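Local structure of GGDEF family protein (Vibrio cholerae, 5GZS) at residues 308-313 with 410-415. The protein is a diguanylate cyclase, CdgH, whose periplasmic portion has two solute-binding-type domains, one holding arginine, and probably senses that ligand for signalling. Sequence-based numbering, arbitrary orientation.
Sequences YYHPQA and QYDIAI
Tyr308 to Ala313 and Gln410 to Ile415 run roughly antiparallel, their end-to-end directions 140° apart, and together form the two-stranded hinge crossover of a periplasmic solute-binding fold, passing between the sheet that contains 414-417 and the one that contains 312-318. Backbone hydrogen bonds tie the two connections: Tyr308 N to Ile413 O, Ile413 N to Tyr309 O, and Tyr411 N to Pro311 O at 3.2 Å. Pro311, which has no N-H to satisfy, suits the middle of the crossing because its ring is a compact apolar knob. Its CB lies over one face of the Tyr411 ring, 3.7 Å from the centroid, a CH-pi contact, while its CG meets Ile413 CD1 at 3.5 Å. The Tyr411 ring gets there with CG between the backbone N and the carbonyl carbon, and it also meets Phe344. The two branches of Ile413 divide the remaining work: CD1, already against Pro311, also reaches the ring edge of Tyr309, and CG2 comes to 3.4 Å from Tyr308 CZ. The Tyr308 ring is buried against helices 248-259 and 421-435, where its hydroxyl is hydrogen-bonded to Ser249. On the more exposed side, His310 and Asp412 lie side by side, but the bond from His310 ND1 to Asp412 OD1 is weak and doubtful. Two glutamines, long and amide-tipped, link the strands there. A bend at chi2 (-61°) turns CD of Gln312 back, and its NE2 donates both to His310 O and, at 2.6 Å, to Gln410 OE1, the two amide planes standing 86° apart.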
loop_
_atom_site.group_PDB
_atom_site.type_symbol
_atom_site.label_atom_id
_atom_site.label_comp_id
_atom_site.label_asym_id
_atom_site.label_seq_id
_atom_site.Cartn_x
_atom_site.Cartn_y
_atom_site.Cartn_z
ATOM N N TYR A 308 12.693 8.191 -5.874
ATOM C CA TYR A 308 11.722 9.230 -6.222
ATOM C C TYR A 308 10.613 8.676 -7.101
ATOM O O TYR A 308 9.693 9.395 -7.493
ATOM C CB TYR A 308 12.405 10.415 -6.917
ATOM C CG TYR A 308 13.074 10.116 -8.246
ATOM C CD1 TYR A 308 12.365 10.207 -9.442
ATOM C CD2 TYR A 308 14.416 9.764 -8.308
ATOM C CE1 TYR A 308 12.970 9.940 -10.658
ATOM C CE2 TYR A 308 15.034 9.501 -9.525
ATOM C CZ TYR A 308 14.303 9.589 -10.693
ATOM O OH TYR A 308 14.913 9.328 -11.900
ATOM N N TYR A 309 10.715 7.394 -7.419
ATOM C CA TYR A 309 9.681 6.719 -8.184
ATOM C C TYR A 309 9.731 5.229 -7.878
ATOM O O TYR A 309 10.789 4.693 -7.506
ATOM C CB TYR A 309 9.842 6.972 -9.686
ATOM C CG TYR A 309 8.744 6.337 -10.491
ATOM C CD1 TYR A 309 7.468 6.864 -10.488
ATOM C CD2 TYR A 309 8.979 5.185 -11.225
ATOM C CE1 TYR A 309 6.447 6.262 -11.210
ATOM C CE2 TYR A 309 7.974 4.579 -11.950
ATOM C CZ TYR A 309 6.713 5.117 -11.937
ATOM O OH TYR A 309 5.719 4.502 -12.660
ATOM N N HIS A 310 8.591 4.556 -8.011
ATOM C CA HIS A 310 8.555 3.123 -7.729
ATOM C C HIS A 310 7.836 2.338 -8.800
ATOM O O HIS A 310 6.628 2.112 -8.706
ATOM C CB HIS A 310 7.911 2.878 -6.389
ATOM C CG HIS A 310 8.499 3.706 -5.305
ATOM N ND1 HIS A 310 9.540 3.263 -4.515
ATOM C CD2 HIS A 310 8.213 4.964 -4.891
ATOM C CE1 HIS A 310 9.853 4.206 -3.642
ATOM N NE2 HIS A 310 9.063 5.247 -3.849
ATOM N N PRO A 311 8.594 1.910 -9.817
ATOM C CA PRO A 311 8.082 1.206 -10.990
ATOM C C PRO A 311 7.425 -0.090 -10.619
ATOM O O PRO A 311 7.809 -0.723 -9.624
ATOM C CB PRO A 311 9.336 0.950 -11.824
ATOM C CG PRO A 311 10.352 1.914 -11.304
ATOM C CD PRO A 311 10.057 2.067 -9.873
ATOM N N GLN A 312 6.452 -0.472 -11.442
ATOM C CA GLN A 312 5.691 -1.701 -11.280
ATOM C C GLN A 312 6.133 -2.785 -12.269
ATOM O O GLN A 312 5.836 -2.703 -13.463
ATOM C CB GLN A 312 4.214 -1.388 -11.460
ATOM C CG GLN A 312 3.727 -0.331 -10.508
ATOM C CD GLN A 312 3.886 -0.765 -9.069
ATOM O OE1 GLN A 312 3.445 -1.853 -8.679
ATOM N NE2 GLN A 312 4.537 0.077 -8.269
ATOM N N ALA A 313 6.847 -3.799 -11.790
ATOM C CA ALA A 313 7.271 -4.871 -12.694
ATOM C C ALA A 313 6.094 -5.732 -13.078
ATOM O O ALA A 313 5.363 -6.233 -12.210
ATOM C CB ALA A 313 8.349 -5.733 -12.069
ATOM N N GLN A 410 7.359 -4.207 -6.844
ATOM C CA GLN A 410 7.602 -2.779 -6.864
ATOM C C GLN A 410 9.052 -2.465 -6.452
ATOM O O GLN A 410 9.474 -2.792 -5.339
ATOM C CB GLN A 410 6.621 -2.055 -5.948
ATOM C CG GLN A 410 6.798 -0.538 -5.987
ATOM C CD GLN A 410 5.721 0.202 -5.224
ATOM O OE1 GLN A 410 4.547 0.224 -5.624
ATOM N NE2 GLN A 410 6.114 0.816 -4.106
ATOM N N TYR A 411 9.813 -1.830 -7.345
ATOM C CA TYR A 411 11.203 -1.488 -7.040
ATOM C C TYR A 411 11.452 0.028 -7.029
ATOM O O TYR A 411 10.516 0.833 -7.081
ATOM C CB TYR A 411 12.156 -2.195 -8.020
ATOM C CG TYR A 411 12.012 -1.848 -9.488
ATOM C CD1 TYR A 411 11.008 -2.414 -10.258
ATOM C CD2 TYR A 411 12.904 -0.981 -10.119
ATOM C CE1 TYR A 411 10.882 -2.110 -11.609
ATOM C CE2 TYR A 411 12.776 -0.675 -11.467
ATOM C CZ TYR A 411 11.768 -1.248 -12.204
ATOM O OH TYR A 411 11.623 -0.958 -13.536
ATOM N N ASP A 412 12.718 0.417 -6.948
ATOM C CA ASP A 412 13.064 1.814 -6.699
ATOM C C ASP A 412 13.874 2.485 -7.795
ATOM O O ASP A 412 14.787 1.908 -8.370
ATOM C CB ASP A 412 13.828 1.918 -5.381
ATOM C CG ASP A 412 12.956 1.592 -4.183
ATOM O OD1 ASP A 412 11.877 2.208 -4.056
ATOM O OD2 ASP A 412 13.338 0.704 -3.386
ATOM N N ILE A 413 13.539 3.729 -8.075
ATOM C CA ILE A 413 14.344 4.525 -8.971
ATOM C C ILE A 413 14.948 5.672 -8.149
ATOM O O ILE A 413 14.243 6.324 -7.370
ATOM C CB ILE A 413 13.498 5.024 -10.153
ATOM C CG1 ILE A 413 13.355 3.914 -11.190
ATOM C CG2 ILE A 413 14.101 6.239 -10.811
ATOM C CD1 ILE A 413 12.606 4.359 -12.429
ATOM N N ALA A 414 16.263 5.873 -8.295
ATOM C CA ALA A 414 16.998 6.954 -7.625
ATOM C C ALA A 414 17.886 7.690 -8.597
ATOM O O ALA A 414 18.003 7.300 -9.766
ATOM C CB ALA A 414 17.843 6.414 -6.494
ATOM N N ILE A 415 18.515 8.754 -8.097
ATOM C CA ILE A 415 19.623 9.407 -8.790
ATOM C C ILE A 415 20.919 8.791 -8.308
ATOM O O ILE A 415 21.113 8.601 -7.097
ATOM C CB ILE A 415 19.690 10.921 -8.520
ATOM C CG1 ILE A 415 18.344 11.601 -8.759
ATOM C CG2 ILE A 415 20.765 11.558 -9.363
ATOM C CD1 ILE A 415 18.390 13.072 -8.433
#